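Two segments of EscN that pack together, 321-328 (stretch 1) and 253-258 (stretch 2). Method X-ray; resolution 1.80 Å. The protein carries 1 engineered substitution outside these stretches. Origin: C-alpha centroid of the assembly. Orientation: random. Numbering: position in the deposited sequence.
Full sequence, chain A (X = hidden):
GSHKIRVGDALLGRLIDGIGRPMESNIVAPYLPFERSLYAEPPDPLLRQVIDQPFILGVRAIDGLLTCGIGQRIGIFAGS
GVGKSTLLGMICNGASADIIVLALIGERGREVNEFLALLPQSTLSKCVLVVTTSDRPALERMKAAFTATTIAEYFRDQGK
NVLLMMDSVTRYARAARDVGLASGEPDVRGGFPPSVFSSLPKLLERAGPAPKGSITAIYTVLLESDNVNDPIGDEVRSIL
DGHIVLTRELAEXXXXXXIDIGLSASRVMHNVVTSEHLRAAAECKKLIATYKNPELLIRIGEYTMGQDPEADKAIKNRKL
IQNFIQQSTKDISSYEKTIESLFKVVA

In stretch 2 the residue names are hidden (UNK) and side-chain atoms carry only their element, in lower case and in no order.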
ATOM      1  N   ILE A 321      12.727  15.907  13.333  1.00 27.59           N
ATOM      2  CA  ILE A 321      12.637  14.691  12.530  1.00 27.99           C
ATOM      3  C   ILE A 321      11.469  13.804  12.975  1.00 27.23           C
ATOM      4  O   ILE A 321      10.691  13.329  12.150  1.00 26.05           O
ATOM      5  CB  ILE A 321      13.967  13.902  12.565  1.00 28.56           C
ATOM      6  CG1 ILE A 321      15.063  14.689  11.832  1.00 29.30           C
ATOM      7  CG2 ILE A 321      13.791  12.525  11.941  1.00 29.34           C
ATOM      8  CD1 ILE A 321      16.465  14.174  12.082  1.00 29.90           C
ATOM      9  N   GLN A 322      11.337  13.603  14.283  1.00 26.79           N
ATOM     10  CA  GLN A 322      10.268  12.763  14.809  1.00 26.76           C
ATOM     11  C   GLN A 322       8.878  13.362  14.575  1.00 26.63           C
ATOM     12  O   GLN A 322       7.950  12.644  14.213  1.00 25.70           O
ATOM     13  CB  GLN A 322      10.499  12.442  16.294  1.00 27.50           C
ATOM     14  CG  GLN A 322      11.730  11.580  16.547  1.00 28.28           C
ATOM     15  CD  GLN A 322      11.669  10.248  15.817  1.00 29.40           C
ATOM     16  OE1 GLN A 322      12.602   9.862  15.107  1.00 30.13           O
ATOM     17  NE2 GLN A 322      10.561   9.546  15.977  1.00 29.33           N
ATOM     18  N   ASN A 323       8.735  14.673  14.767  1.00 26.00           N
ATOM     19  CA  ASN A 323       7.470  15.352  14.464  1.00 26.21           C
ATOM     20  C   ASN A 323       7.106  15.297  12.984  1.00 25.11           C
ATOM     21  O   ASN A 323       5.928  15.401  12.611  1.00 24.23           O
ATOM     22  CB  ASN A 323       7.513  16.817  14.902  1.00 27.50           C
ATOM     23  CG  ASN A 323       7.400  16.986  16.396  1.00 28.43           C
ATOM     24  OD1 ASN A 323       7.186  16.022  17.132  1.00 29.50           O
ATOM     25  ND2 ASN A 323       7.541  18.221  16.857  1.00 29.07           N
ATOM     26  N   PHE A 324       8.129  15.156  12.146  1.00 24.08           N
ATOM     27  CA  PHE A 324       7.940  15.062  10.704  1.00 23.49           C
ATOM     28  C   PHE A 324       7.428  13.665  10.311  1.00 23.11           C
ATOM     29  O   PHE A 324       6.409  13.531   9.620  1.00 21.85           O
ATOM     30  CB  PHE A 324       9.254  15.382   9.981  1.00 24.26           C
ATOM     31  CG  PHE A 324       9.184  15.220   8.476  1.00 24.78           C
ATOM     32  CD1 PHE A 324       8.588  16.192   7.684  1.00 25.24           C
ATOM     33  CD2 PHE A 324       9.722  14.099   7.860  1.00 24.99           C
ATOM     34  CE1 PHE A 324       8.527  16.050   6.306  1.00 24.75           C
ATOM     35  CE2 PHE A 324       9.652  13.944   6.471  1.00 25.54           C
ATOM     36  CZ  PHE A 324       9.060  14.925   5.701  1.00 24.82           C
ATOM     37  N   ILE A 325       8.127  12.629  10.760  1.00 22.15           N
ATOM     38  CA  ILE A 325       7.775  11.269  10.327  1.00 21.98           C
ATOM     39  C   ILE A 325       6.617  10.676  11.114  1.00 22.06           C
ATOM     40  O   ILE A 325       5.846   9.878  10.579  1.00 21.33           O
ATOM     41  CB  ILE A 325       8.982  10.300  10.330  1.00 21.86           C
ATOM     42  CG1 ILE A 325       9.606  10.199  11.723  1.00 22.56           C
ATOM     43  CG2 ILE A 325      10.007  10.732   9.278  1.00 22.65           C
ATOM     44  CD1 ILE A 325      10.780   9.218  11.819  1.00 21.91           C
ATOM     45  N   GLN A 326       6.498  11.046  12.385  1.00 22.14           N
ATOM     46  CA  GLN A 326       5.311  10.673  13.128  1.00 22.59           C
ATOM     47  C   GLN A 326       4.211  11.631  12.703  1.00 23.06           C
ATOM     48  O   GLN A 326       4.453  12.836  12.506  1.00 23.10           O
ATOM     49  CB  GLN A 326       5.551  10.702  14.648  1.00 23.31           C
ATOM     50  CG  GLN A 326       6.530   9.642  15.125  1.00 23.34           C
ATOM     51  CD  GLN A 326       6.816   9.732  16.612  1.00 24.11           C
ATOM     52  OE1 GLN A 326       7.975   9.778  17.034  1.00 24.95           O
ATOM     53  NE2 GLN A 326       5.758   9.778  17.415  1.00 24.47           N
ATOM     54  N   GLN A 327       3.007  11.100  12.540  1.00 22.62           N
ATOM     55  CA  GLN A 327       1.912  11.870  11.980  1.00 23.01           C
ATOM     56  C   GLN A 327       0.583  11.265  12.396  1.00 23.63           C
ATOM     57  O   GLN A 327       0.316  10.091  12.137  1.00 23.27           O
ATOM     58  CB  GLN A 327       2.016  11.848  10.463  1.00 23.21           C
ATOM     59  CG  GLN A 327       1.053  12.765   9.742  1.00 23.47           C
ATOM     60  CD  GLN A 327       1.269  12.695   8.249  1.00 23.48           C
ATOM     61  OE1 GLN A 327       2.167  12.005   7.786  1.00 22.46           O
ATOM     62  NE2 GLN A 327       0.456  13.408   7.490  1.00 23.72           N
ATOM     63  N   SER A 328      -0.247  12.068  13.054  1.00 23.40           N
ATOM     64  CA  SER A 328      -1.575  11.610  13.446  1.00 24.22           C
ATOM     65  C   SER A 328      -2.516  11.628  12.248  1.00 24.79           C
ATOM     66  O   SER A 328      -2.232  12.249  11.224  1.00 24.92           O
ATOM     67  CB  SER A 328      -2.146  12.510  14.542  1.00 23.99           C
ATOM     68  OG  SER A 328      -2.376  13.802  14.019  1.00 24.51           O
ATOM     69  N   UNK A 253       6.686   1.873  20.711  1.00 18.52           N
ATOM     70  CA  UNK A 253       7.147   3.194  21.119  1.00 19.00           C
ATOM     71  C   UNK A 253       6.051   4.238  20.913  1.00 17.21           C
ATOM     72  O   UNK A 253       6.256   5.418  21.179  1.00 17.24           O
ATOM     73  c   UNK A 253       9.667   2.943  20.867  1.00 24.36           C
ATOM     74  o   UNK A 253      11.856   2.373  20.135  1.00 27.88           O
ATOM     75  c   UNK A 253      10.857   3.100  19.934  1.00 26.34           C
ATOM     76  o   UNK A 253      10.805   3.944  19.008  1.00 27.86           O
ATOM     77  c   UNK A 253       8.405   3.586  20.338  1.00 21.20           C
ATOM     78  N   UNK A 254       4.890   3.785  20.439  1.00 15.97           N
ATOM     79  CA  UNK A 254       3.783   4.661  20.062  1.00 14.79           C
ATOM     80  C   UNK A 254       4.198   5.604  18.946  1.00 14.85           C
ATOM     81  O   UNK A 254       3.780   6.757  18.884  1.00 14.70           O
ATOM     82  c   UNK A 254       3.218   5.416  21.267  1.00 15.17           C
ATOM     83  n   UNK A 254       2.437   4.203  23.198  1.00 15.16           N
ATOM     84  c   UNK A 254       2.148   4.627  21.978  1.00 15.18           C
ATOM     85  o   UNK A 254       1.075   4.387  21.429  1.00 15.52           O
ATOM     86  N   UNK A 255       5.027   5.076  18.056  1.00 13.93           N
ATOM     87  CA  UNK A 255       5.556   5.813  16.922  1.00 14.59           C
ATOM     88  C   UNK A 255       4.745   5.418  15.689  1.00 14.84           C
ATOM     89  O   UNK A 255       4.934   4.338  15.133  1.00 15.69           O
ATOM     90  c   UNK A 255       7.392   5.936  14.226  1.00 14.47           C
ATOM     91  c   UNK A 255       7.036   5.457  16.759  1.00 14.56           C
ATOM     92  c   UNK A 255       9.196   7.170  14.400  1.00 14.89           C
ATOM     93  n   UNK A 255       8.339   6.655  13.538  1.00 14.04           N
ATOM     94  c   UNK A 255       7.689   6.042  15.545  1.00 14.37           C
ATOM     95  n   UNK A 255       8.833   6.806  15.618  1.00 14.48           N
ATOM     96  N   UNK A 256       3.820   6.288  15.289  1.00 14.59           N
ATOM     97  CA  UNK A 256       2.924   6.011  14.158  1.00 14.34           C
ATOM     98  C   UNK A 256       2.877   7.130  13.117  1.00 13.87           C
ATOM     99  O   UNK A 256       2.839   8.315  13.488  1.00 13.93           O
ATOM    100  c   UNK A 256       1.024   3.614  17.741  1.00 17.38           C
ATOM    101  c   UNK A 256       1.289   2.174  15.846  1.00 17.95           C
ATOM    102  c   UNK A 256       1.425   3.287  15.017  1.00 17.01           C
ATOM    103  c   UNK A 256       1.367   4.564  15.547  1.00 16.54           C
ATOM    104  c   UNK A 256       1.501   5.765  14.658  1.00 15.23           C
ATOM    105  c   UNK A 256       1.083   2.350  17.213  1.00 16.91           C
ATOM    106  c   UNK A 256       1.161   4.717  16.906  1.00 17.54           C
ATOM    107  N   UNK A 257       2.841   6.771  11.815  1.00 14.26           N
ATOM    108  CA  UNK A 257       2.920   5.404  11.251  1.00 14.66           C
ATOM    109  C   UNK A 257       4.206   4.689  11.650  1.00 14.05           C
ATOM    110  O   UNK A 257       5.253   5.324  11.698  1.00 13.71           O
ATOM    111  c   UNK A 257       2.210   6.980   9.576  1.00 15.55           C
ATOM    112  c   UNK A 257       2.684   7.786  10.754  1.00 14.50           C
ATOM    113  c   UNK A 257       2.928   5.652   9.735  1.00 14.89           C
ATOM    114  N   UNK A 258       4.139   3.377  11.907  1.00 13.50           N
ATOM    115  CA  UNK A 258       5.267   2.639  12.473  1.00 12.93           C
ATOM    116  C   UNK A 258       6.240   2.179  11.392  1.00 13.17           C
ATOM    117  O   UNK A 258       6.677   1.026  11.385  1.00 13.03           O
ATOM    118  c   UNK A 258       4.774   1.447  13.289  1.00 13.71           C
TER
HETATM  119  O   HOH W   1       6.402   8.111  19.974  1.00 47.98           O
HETATM  120  O   HOH W   2       3.254   8.516  17.131  1.00 32.43           O
HETATM  121  O   HOH W   3       6.249   7.115   9.947  1.00 24.78           O

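Position 253 carries three side-chain carbons in an unbranched run, the third bearing two oxygens, and none of these atoms makes contact with stretch 1. That carboxylate belongs to a glutamate, Glu-253. Its part in the contact falls to the backbone: Glu-253 O accepts a hydrogen bond from water 1 (3.0 Å), which in turn accepts a weak one from Gln-326 NE2 (3.1 Å).

At position 254 there are two side-chain carbons, the second holding one oxygen and one nitrogen. Their end leads away from stretch 1, and none of them touches it. A carboxamide this short identifies Asn-254. The residue closes a helix in a Schellman motif, and its positive phi (61°) suits asparagine, which tolerates this region better than most residues. Asn-254 O receives a short hydrogen bond from water 2 (2.5 Å).

Position 255 shows one carbon followed by a five-membered ring of three carbons and two nitrogens. Gln-326 CG lies over one face of this ring, and Gln-322 NE2 and Ile-325 CD1 sit at its edge, near its plane. The ring is an imidazole, and hence the residue is His-255, with chi1 in t. Gln-326 CG lies 3.6 Å from the centroid of the His-255 ring and 6° off its normal, a CH-pi contact. At the edge, Gln-322 NE2 and Ile-325 CD1 approach His-255 CE1 at 3.2 and 3.7 Å. Gln-322 NE2 also donates to Gln-326 OE1 (2.8 Å), a bond within stretch 1 that ties together two of the side chains around the imidazole.

Position 256 has one carbon and then a six-carbon ring without a hydroxyl, and no atom of this side chain touches stretch 1. It is Phe-256. Its CA-to-CB bond points away from stretch 1, so the backbone makes the close approach: Gln-327 N donates to Phe-256 O at 2.9 Å and a nearly linear 170°, and Gln-326 CA lies 3.4 Å from Phe-256 O in a CA-H...O contact.

Three carbons at position 257 close a ring onto the backbone nitrogen, and one of them lies near Gln-327 O and Ile-325 O. The ring closure is the signature of proline. Pro-257 follows a cis peptide bond, and its CD lies 3.6 Å from Gln-327 O and 3.8 Å from Ile-325 O. Water 3 donates to both Pro-257 O (2.7 Å) and Ile-325 O (2.9 Å).

A single side-chain carbon at position 258, out of reach of stretch 1, defines Ala-258.

The contact thus combines imidazole packing with one direct backbone hydrogen bond, made just after the helix of stretch 1 ends. Water 2 reinforces it, accepting from Phe-256 N (2.9 Å) and Gln-326 NE2 (2.8 Å) while donating to Asn-254 O.

Stretch 2 253-258: ENHFPA
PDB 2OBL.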